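Local structure of major capsid protein (Human herpesvirus 1, 1NO7) at residues M51-W59 with P538-A546; H154-V164 with A238-A249. The protein forms the main building block of the herpes simplex virus capsid shell, represented here by the large protease-resistant upper domain. All coordinates share one frame; numbering follows the deposited sequence.

Contact 1. Residues M51-W59 with P538-A546; sequences MQQLFLNAW and PLVPPALGA
Phe55 and Pro542 form a CH-pi pair at the heart of this contact. It packs the end of helix 48-56 against an irregular, proline-rich loop in the alpha plus beta upper domain. Pro542 CD lies over the Phe55 ring, 3.3 Å from its centroid and 14° off the ring normal. Leu56 CD2 covers the opposite face near the rim, so the ring is sandwiched. At the ring edge, Leu539 O lies near the plane beside CE2. Pro541 crosses the ring at about a right angle, with its CG 3.7 Å from Phe55 CD2. The Phe55 side chain reaches the loop with CG anti to the backbone N (chi1 172°).

Pro542 is shared by two aromatic groups. Its CG lies 3.8 Å from Trp59 CE2 and is offset from the indole centre. Gln52 bends at chi2 (-72°) and passes Pro541, with its CG 3.9 Å from Pro541 CG. Its amide NE2 is 3.3 Å from Leu539 O, but the angle is too poor for a hydrogen bond. At the start of the helical segment, Met51 CG meets Ala543 CB at 4.4 Å, and Met51 SD comes close to Leu544 CG. The contact between the two segments is thus mostly apolar and buried.

Further out, Tyr37 OH is hydrogen-bonded to both Pro538 O and Val540 O and so bridges two loop carbonyls. Leu539 also touches Leu533 and Ser534 of helix 531-534. Arg62 makes a cation-pi contact with Trp59. Backbone hydrogen bonding ties Pro542 to Ala42. On the helix side, Phe55 O accepts from two amides, Ala58 N at 2.9 Å and Trp59 N at 3.2 Å.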
loop_
_atom_site.group_PDB
_atom_site.type_symbol
_atom_site.label_atom_id
_atom_site.label_comp_id
_atom_site.label_asym_id
_atom_site.label_seq_id
_atom_site.Cartn_x
_atom_site.Cartn_y
_atom_site.Cartn_z
ATOM N N MET A 51 5.341 -15.326 -7.328
ATOM C CA MET A 51 5.061 -15.597 -5.924
ATOM C C MET A 51 3.632 -16.074 -5.664
ATOM O O MET A 51 3.391 -17.244 -5.373
ATOM C CB MET A 51 5.330 -14.320 -5.145
ATOM C CG MET A 51 5.416 -14.477 -3.664
ATOM S SD MET A 51 6.268 -13.018 -3.064
ATOM C CE MET A 51 8.007 -13.412 -3.600
ATOM N N GLN A 52 2.690 -15.148 -5.767
ATOM C CA GLN A 52 1.272 -15.431 -5.561
ATOM C C GLN A 52 0.758 -16.729 -6.201
ATOM O O GLN A 52 -0.196 -17.338 -5.696
ATOM C CB GLN A 52 0.437 -14.263 -6.087
ATOM C CG GLN A 52 -0.530 -13.650 -5.085
ATOM C CD GLN A 52 -1.725 -14.527 -4.774
ATOM O OE1 GLN A 52 -2.186 -15.315 -5.619
ATOM N NE2 GLN A 52 -2.251 -14.383 -3.562
ATOM N N GLN A 53 1.353 -17.143 -7.320
ATOM C CA GLN A 53 0.909 -18.371 -7.991
ATOM C C GLN A 53 1.551 -19.592 -7.357
ATOM O O GLN A 53 0.881 -20.587 -7.079
ATOM C CB GLN A 53 1.239 -18.331 -9.487
ATOM C CG GLN A 53 0.013 -18.100 -10.347
ATOM C CD GLN A 53 -1.187 -18.885 -9.840
ATOM O OE1 GLN A 53 -1.122 -20.102 -9.673
ATOM N NE2 GLN A 53 -2.287 -18.187 -9.587
ATOM N N LEU A 54 2.857 -19.504 -7.141
ATOM C CA LEU A 54 3.605 -20.574 -6.512
ATOM C C LEU A 54 2.856 -20.956 -5.233
ATOM O O LEU A 54 2.902 -22.113 -4.793
ATOM C CB LEU A 54 5.004 -20.060 -6.185
ATOM C CG LEU A 54 5.976 -20.975 -5.455
ATOM C CD1 LEU A 54 6.157 -22.256 -6.258
ATOM C CD2 LEU A 54 7.293 -20.229 -5.244
ATOM N N PHE A 55 2.162 -19.964 -4.669
ATOM C CA PHE A 55 1.365 -20.089 -3.442
ATOM C C PHE A 55 0.112 -20.953 -3.646
ATOM O O PHE A 55 0.030 -22.063 -3.114
ATOM C CB PHE A 55 0.999 -18.669 -2.959
ATOM C CG PHE A 55 0.015 -18.609 -1.803
ATOM C CD1 PHE A 55 -0.172 -19.681 -0.941
ATOM C CD2 PHE A 55 -0.687 -17.428 -1.553
ATOM C CE1 PHE A 55 -1.042 -19.575 0.151
ATOM C CE2 PHE A 55 -1.554 -17.313 -0.468
ATOM C CZ PHE A 55 -1.732 -18.386 0.384
ATOM N N LEU A 56 -0.849 -20.464 -4.425
ATOM C CA LEU A 56 -2.085 -21.215 -4.664
ATOM C C LEU A 56 -1.886 -22.590 -5.305
ATOM O O LEU A 56 -2.863 -23.276 -5.624
ATOM C CB LEU A 56 -3.044 -20.409 -5.547
ATOM C CG LEU A 56 -3.263 -18.950 -5.155
ATOM C CD1 LEU A 56 -4.411 -18.372 -5.968
ATOM C CD2 LEU A 56 -3.556 -18.870 -3.660
ATOM N N ASN A 57 -0.641 -23.002 -5.512
ATOM C CA ASN A 57 -0.410 -24.299 -6.125
ATOM C C ASN A 57 0.193 -25.287 -5.152
ATOM O O ASN A 57 0.422 -26.444 -5.496
ATOM C CB ASN A 57 0.482 -24.158 -7.362
ATOM C CG ASN A 57 -0.183 -23.355 -8.471
ATOM O OD1 ASN A 57 -1.362 -23.554 -8.780
ATOM N ND2 ASN A 57 0.572 -22.448 -9.077
ATOM N N ALA A 58 0.440 -24.833 -3.932
ATOM C CA ALA A 58 1.016 -25.692 -2.909
ATOM C C ALA A 58 0.097 -25.729 -1.693
ATOM O O ALA A 58 0.150 -26.654 -0.879
ATOM C CB ALA A 58 2.397 -25.173 -2.518
ATOM N N TRP A 59 -0.750 -24.712 -1.583
ATOM C CA TRP A 59 -1.682 -24.607 -0.473
ATOM C C TRP A 59 -3.107 -24.717 -0.969
ATOM O O TRP A 59 -4.042 -24.352 -0.263
ATOM C CB TRP A 59 -1.507 -23.269 0.247
ATOM C CG TRP A 59 -0.149 -23.079 0.861
ATOM C CD1 TRP A 59 1.048 -22.991 0.207
ATOM C CD2 TRP A 59 0.146 -22.935 2.254
ATOM N NE1 TRP A 59 2.075 -22.796 1.107
ATOM C CE2 TRP A 59 1.549 -22.759 2.369
ATOM C CE3 TRP A 59 -0.637 -22.940 3.418
ATOM C CZ2 TRP A 59 2.185 -22.588 3.602
ATOM C CZ3 TRP A 59 -0.005 -22.770 4.649
ATOM C CH2 TRP A 59 1.397 -22.596 4.729
ATOM N N PRO A 538 -8.876 -13.886 3.258
ATOM C CA PRO A 538 -7.696 -13.182 2.740
ATOM C C PRO A 538 -6.573 -14.151 2.322
ATOM O O PRO A 538 -6.134 -14.981 3.119
ATOM C CB PRO A 538 -7.289 -12.274 3.906
ATOM C CG PRO A 538 -7.986 -12.886 5.107
ATOM C CD PRO A 538 -9.303 -13.306 4.538
ATOM N N LEU A 539 -6.112 -14.029 1.072
ATOM C CA LEU A 539 -5.063 -14.904 0.530
ATOM C C LEU A 539 -3.629 -14.375 0.552
ATOM O O LEU A 539 -2.862 -14.649 -0.373
ATOM C CB LEU A 539 -5.396 -15.306 -0.916
ATOM C CG LEU A 539 -6.559 -16.271 -1.168
ATOM C CD1 LEU A 539 -6.373 -17.465 -0.254
ATOM C CD2 LEU A 539 -7.920 -15.588 -0.926
ATOM N N VAL A 540 -3.252 -13.638 1.592
ATOM C CA VAL A 540 -1.884 -13.122 1.665
ATOM C C VAL A 540 -0.832 -14.245 1.703
ATOM O O VAL A 540 -0.761 -15.006 2.677
ATOM C CB VAL A 540 -1.688 -12.230 2.908
ATOM C CG1 VAL A 540 -0.214 -11.850 3.062
ATOM C CG2 VAL A 540 -2.550 -10.977 2.781
ATOM N N PRO A 541 0.007 -14.346 0.651
ATOM C CA PRO A 541 1.068 -15.350 0.507
ATOM C C PRO A 541 1.891 -15.572 1.770
ATOM O O PRO A 541 2.456 -14.626 2.336
ATOM C CB PRO A 541 1.921 -14.783 -0.621
ATOM C CG PRO A 541 0.913 -14.139 -1.487
ATOM C CD PRO A 541 0.053 -13.398 -0.478
ATOM N N PRO A 542 1.980 -16.832 2.223
ATOM C CA PRO A 542 2.760 -17.112 3.431
ATOM C C PRO A 542 4.166 -16.551 3.316
ATOM O O PRO A 542 4.840 -16.368 4.325
ATOM C CB PRO A 542 2.740 -18.638 3.521
ATOM C CG PRO A 542 2.544 -19.069 2.103
ATOM C CD PRO A 542 1.513 -18.080 1.601
ATOM N N ALA A 543 4.609 -16.269 2.094
ATOM C CA ALA A 543 5.944 -15.706 1.886
ATOM C C ALA A 543 5.970 -14.240 2.348
ATOM O O ALA A 543 7.034 -13.694 2.675
ATOM C CB ALA A 543 6.335 -15.803 0.406
ATOM N N LEU A 544 4.790 -13.621 2.388
ATOM C CA LEU A 544 4.646 -12.219 2.781
ATOM C C LEU A 544 4.129 -12.031 4.199
ATOM O O LEU A 544 3.836 -10.904 4.608
ATOM C CB LEU A 544 3.704 -11.496 1.807
ATOM C CG LEU A 544 4.212 -11.131 0.405
ATOM C CD1 LEU A 544 3.050 -11.039 -0.583
ATOM C CD2 LEU A 544 4.971 -9.814 0.488
ATOM N N GLY A 545 4.007 -13.131 4.941
ATOM C CA GLY A 545 3.525 -13.050 6.312
ATOM C C GLY A 545 2.283 -13.879 6.594
ATOM O O GLY A 545 1.602 -14.341 5.672
ATOM N N ALA A 546 1.995 -14.070 7.881
ATOM C CA ALA A 546 0.831 -14.843 8.328
ATOM C C ALA A 546 0.038 -14.046 9.366
ATOM O O ALA A 546 0.614 -13.291 10.162
ATOM C CB ALA A 546 1.278 -16.172 8.921
#

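Contact 2. Residues H154-V164 with A238-A249; sequences HAMAPATIAAV and AVYRDLVAHVEA
Asp242 takes the polar part of the contact with Ala157 and Thr160. Ala157 N, at the N-cap position of helix 158-169, donates to Asp242 OD1 at 3.0 Å and 157°, on the syn lone pair of the carboxylate. Thr160 OG1 is 2.6 Å from the same OD1. Ala157 O is also within reach of its proton, so the acceptor is not settled.

The ring contacts come from the two histidines and Met156. His154 CG is anti to the backbone N (chi1 -176°), which lays its ring along helix 234-256. Ala245 O lies over one face of this ring, and Asp242 OD2 at its edge. The His154 and His246 rings meet rim to rim, neither over the face of the other; their exact spacing is doubtful. Met156 bends at chi3 over one face of His246. Its SD is 4.3 Å from the ring centroid, a Met-aromatic contact. Tyr572 of helix 567-577 also meets the His246 ring.

Apolar contacts complete the interface. Ala163 CB lies 3.7 Å from Val239 CG2, and Val164 CG2 is 3.9 Å from Val239 CG1. The axes of the two helical segments approach to 9.1 Å and cross at -98°, a near-perpendicular helix-helix packing.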
loop_
_atom_site.group_PDB
_atom_site.type_symbol
_atom_site.label_atom_id
_atom_site.label_comp_id
_atom_site.label_asym_id
_atom_site.label_seq_id
_atom_site.Cartn_x
_atom_site.Cartn_y
_atom_site.Cartn_z
ATOM N N HIS A 154 -9.628 17.521 13.231
ATOM C CA HIS A 154 -9.859 17.588 11.786
ATOM C C HIS A 154 -11.033 16.731 11.284
ATOM O O HIS A 154 -11.374 15.698 11.882
ATOM C CB HIS A 154 -8.588 17.180 11.039
ATOM C CG HIS A 154 -8.704 17.306 9.553
ATOM N ND1 HIS A 154 -8.552 18.508 8.895
ATOM C CD2 HIS A 154 -9.017 16.395 8.605
ATOM C CE1 HIS A 154 -8.766 18.330 7.604
ATOM N NE2 HIS A 154 -9.051 17.056 7.402
ATOM N N ALA A 155 -11.637 17.159 10.172
ATOM C CA ALA A 155 -12.770 16.414 9.627
ATOM C C ALA A 155 -13.045 16.655 8.146
ATOM O O ALA A 155 -13.730 17.621 7.779
ATOM C CB ALA A 155 -14.037 16.717 10.448
ATOM N N MET A 156 -12.531 15.752 7.310
ATOM C CA MET A 156 -12.711 15.816 5.857
ATOM C C MET A 156 -14.160 16.229 5.530
ATOM O O MET A 156 -15.116 15.598 5.990
ATOM C CB MET A 156 -12.355 14.440 5.238
ATOM C CG MET A 156 -10.874 14.051 5.412
ATOM S SD MET A 156 -10.436 12.481 4.597
ATOM C CE MET A 156 -10.371 11.341 6.021
ATOM N N ALA A 157 -14.315 17.304 4.759
ATOM C CA ALA A 157 -15.645 17.799 4.406
ATOM C C ALA A 157 -16.420 16.824 3.503
ATOM O O ALA A 157 -15.827 15.995 2.806
ATOM C CB ALA A 157 -15.524 19.159 3.735
ATOM N N PRO A 158 -17.762 16.921 3.499
ATOM C CA PRO A 158 -18.609 16.042 2.678
ATOM C C PRO A 158 -17.972 15.830 1.315
ATOM O O PRO A 158 -17.742 14.692 0.888
ATOM C CB PRO A 158 -19.912 16.822 2.557
ATOM C CG PRO A 158 -19.964 17.600 3.799
ATOM C CD PRO A 158 -18.543 18.048 4.035
ATOM N N ALA A 159 -17.688 16.948 0.649
ATOM C CA ALA A 159 -17.076 16.935 -0.668
ATOM C C ALA A 159 -15.904 15.958 -0.713
ATOM O O ALA A 159 -16.023 14.851 -1.256
ATOM C CB ALA A 159 -16.600 18.332 -1.025
ATOM N N THR A 160 -14.782 16.361 -0.126
ATOM C CA THR A 160 -13.588 15.526 -0.122
ATOM C C THR A 160 -13.845 14.049 0.077
ATOM O O THR A 160 -13.117 13.223 -0.466
ATOM C CB THR A 160 -12.596 15.959 0.944
ATOM O OG1 THR A 160 -13.313 16.419 2.094
ATOM C CG2 THR A 160 -11.702 17.056 0.420
ATOM N N ILE A 161 -14.864 13.696 0.851
ATOM C CA ILE A 161 -15.127 12.278 1.062
ATOM C C ILE A 161 -15.724 11.665 -0.196
ATOM O O ILE A 161 -15.159 10.726 -0.777
ATOM C CB ILE A 161 -16.091 12.039 2.222
ATOM C CG1 ILE A 161 -15.541 12.671 3.495
ATOM C CG2 ILE A 161 -16.265 10.548 2.441
ATOM C CD1 ILE A 161 -16.532 12.656 4.641
ATOM N N ALA A 162 -16.869 12.201 -0.615
ATOM C CA ALA A 162 -17.544 11.703 -1.809
ATOM C C ALA A 162 -16.546 11.664 -2.969
ATOM O O ALA A 162 -16.547 10.719 -3.764
ATOM C CB ALA A 162 -18.730 12.592 -2.158
ATOM N N ALA A 163 -15.691 12.683 -3.052
ATOM C CA ALA A 163 -14.679 12.751 -4.099
ATOM C C ALA A 163 -13.749 11.538 -4.023
ATOM O O ALA A 163 -13.700 10.716 -4.942
ATOM C CB ALA A 163 -13.868 14.028 -3.957
ATOM N N VAL A 164 -13.019 11.417 -2.921
ATOM C CA VAL A 164 -12.093 10.302 -2.754
ATOM C C VAL A 164 -12.740 8.925 -2.719
ATOM O O VAL A 164 -12.206 7.953 -3.281
ATOM C CB VAL A 164 -11.283 10.437 -1.481
ATOM C CG1 VAL A 164 -10.287 9.298 -1.403
ATOM C CG2 VAL A 164 -10.564 11.764 -1.473
ATOM N N ALA A 238 -8.945 21.602 -3.353
ATOM C CA ALA A 238 -9.478 21.492 -1.993
ATOM C C ALA A 238 -9.275 20.057 -1.517
ATOM O O ALA A 238 -8.502 19.794 -0.587
ATOM C CB ALA A 238 -10.971 21.840 -1.982
ATOM N N VAL A 239 -9.968 19.136 -2.182
ATOM C CA VAL A 239 -9.876 17.723 -1.864
ATOM C C VAL A 239 -8.457 17.291 -1.531
ATOM O O VAL A 239 -8.149 16.955 -0.386
ATOM C CB VAL A 239 -10.384 16.865 -3.026
ATOM C CG1 VAL A 239 -10.013 15.410 -2.799
ATOM C CG2 VAL A 239 -11.908 17.021 -3.158
ATOM N N TYR A 240 -7.586 17.283 -2.530
ATOM C CA TYR A 240 -6.199 16.873 -2.297
ATOM C C TYR A 240 -5.559 17.445 -1.022
ATOM O O TYR A 240 -4.792 16.747 -0.338
ATOM C CB TYR A 240 -5.337 17.241 -3.505
ATOM C CG TYR A 240 -5.540 16.289 -4.637
ATOM C CD1 TYR A 240 -6.561 16.482 -5.581
ATOM C CD2 TYR A 240 -4.758 15.147 -4.722
ATOM C CE1 TYR A 240 -6.792 15.539 -6.582
ATOM C CE2 TYR A 240 -4.975 14.212 -5.699
ATOM C CZ TYR A 240 -5.989 14.398 -6.626
ATOM O OH TYR A 240 -6.187 13.395 -7.551
ATOM N N ARG A 241 -5.858 18.709 -0.718
ATOM C CA ARG A 241 -5.316 19.363 0.470
ATOM C C ARG A 241 -5.956 18.698 1.684
ATOM O O ARG A 241 -5.267 18.114 2.527
ATOM C CB ARG A 241 -5.666 20.854 0.478
ATOM C CG ARG A 241 -5.147 21.664 -0.703
ATOM C CD ARG A 241 -5.942 22.968 -0.823
ATOM N NE ARG A 241 -5.431 23.864 -1.855
ATOM C CZ ARG A 241 -4.247 24.463 -1.800
ATOM N NH1 ARG A 241 -3.448 24.262 -0.762
ATOM N NH2 ARG A 241 -3.861 25.271 -2.777
ATOM N N ASP A 242 -7.287 18.786 1.744
ATOM C CA ASP A 242 -8.064 18.211 2.832
ATOM C C ASP A 242 -7.515 16.833 3.191
ATOM O O ASP A 242 -7.301 16.525 4.364
ATOM C CB ASP A 242 -9.535 18.091 2.430
ATOM C CG ASP A 242 -10.468 18.211 3.615
ATOM O OD1 ASP A 242 -11.691 17.999 3.451
ATOM O OD2 ASP A 242 -9.974 18.534 4.718
ATOM N N LEU A 243 -7.274 16.009 2.175
ATOM C CA LEU A 243 -6.750 14.671 2.408
ATOM C C LEU A 243 -5.531 14.751 3.316
ATOM O O LEU A 243 -5.539 14.236 4.427
ATOM C CB LEU A 243 -6.345 14.022 1.094
ATOM C CG LEU A 243 -6.766 12.562 0.940
ATOM C CD1 LEU A 243 -8.202 12.554 0.433
ATOM C CD2 LEU A 243 -5.862 11.821 -0.058
ATOM N N VAL A 244 -4.480 15.411 2.852
ATOM C CA VAL A 244 -3.272 15.520 3.659
ATOM C C VAL A 244 -3.538 16.211 4.998
ATOM O O VAL A 244 -2.931 15.867 6.012
ATOM C CB VAL A 244 -2.185 16.312 2.936
ATOM C CG1 VAL A 244 -0.872 16.192 3.733
ATOM C CG2 VAL A 244 -2.032 15.803 1.509
ATOM N N ALA A 245 -4.440 17.189 4.992
ATOM C CA ALA A 245 -4.782 17.930 6.205
ATOM C C ALA A 245 -5.265 16.974 7.308
ATOM O O ALA A 245 -5.096 17.240 8.510
ATOM C CB ALA A 245 -5.867 18.967 5.890
ATOM N N HIS A 246 -5.870 15.864 6.883
ATOM C CA HIS A 246 -6.391 14.847 7.792
ATOM C C HIS A 246 -5.199 14.028 8.246
ATOM O O HIS A 246 -4.867 14.017 9.429
ATOM C CB HIS A 246 -7.384 13.946 7.052
ATOM C CG HIS A 246 -8.229 13.099 7.949
ATOM N ND1 HIS A 246 -9.358 13.581 8.577
ATOM C CD2 HIS A 246 -8.126 11.796 8.300
ATOM C CE1 HIS A 246 -9.919 12.608 9.275
ATOM N NE2 HIS A 246 -9.192 11.514 9.124
ATOM N N VAL A 247 -4.550 13.347 7.303
ATOM C CA VAL A 247 -3.384 12.542 7.638
ATOM C C VAL A 247 -2.445 13.349 8.523
ATOM O O VAL A 247 -1.607 12.781 9.229
ATOM C CB VAL A 247 -2.620 12.075 6.377
ATOM C CG1 VAL A 247 -1.212 11.563 6.759
ATOM C CG2 VAL A 247 -3.424 10.955 5.674
ATOM N N GLU A 248 -2.582 14.672 8.503
ATOM C CA GLU A 248 -1.732 15.490 9.350
ATOM C C GLU A 248 -2.239 15.418 10.782
ATOM O O GLU A 248 -1.440 15.360 11.712
ATOM C CB GLU A 248 -1.708 16.943 8.866
ATOM C CG GLU A 248 -0.874 17.154 7.614
ATOM C CD GLU A 248 -0.727 18.618 7.252
ATOM O OE1 GLU A 248 -0.116 19.374 8.038
ATOM O OE2 GLU A 248 -1.225 19.016 6.178
ATOM N N ALA A 249 -3.560 15.408 10.958
ATOM C CA ALA A 249 -4.152 15.341 12.297
ATOM C C ALA A 249 -3.964 13.962 12.896
ATOM O O ALA A 249 -3.582 13.837 14.056
ATOM C CB ALA A 249 -5.639 15.685 12.257
#

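The modelled chain starts at residue 34 and soon enters helix 48-56, the first half of contact 1. It then runs to the loop and helix at 154-164, the first half of contact 2. After a largely helical excursion of 73 residues, it returns in helix 234-256 and closes contact 2. The second half of contact 1 comes much later, at 538-546. That contact therefore closes a long loop, and contact 2 is nested inside it. Contact 1 ties helix 48-56, near the start of the modelled chain, to the loop between helices 531-534 and 554-562. Contact 2 joins helices 158-169 and 234-256. The contacts lie on opposite sides of the chain's centre, with their centres about 35 Å apart, and do not touch.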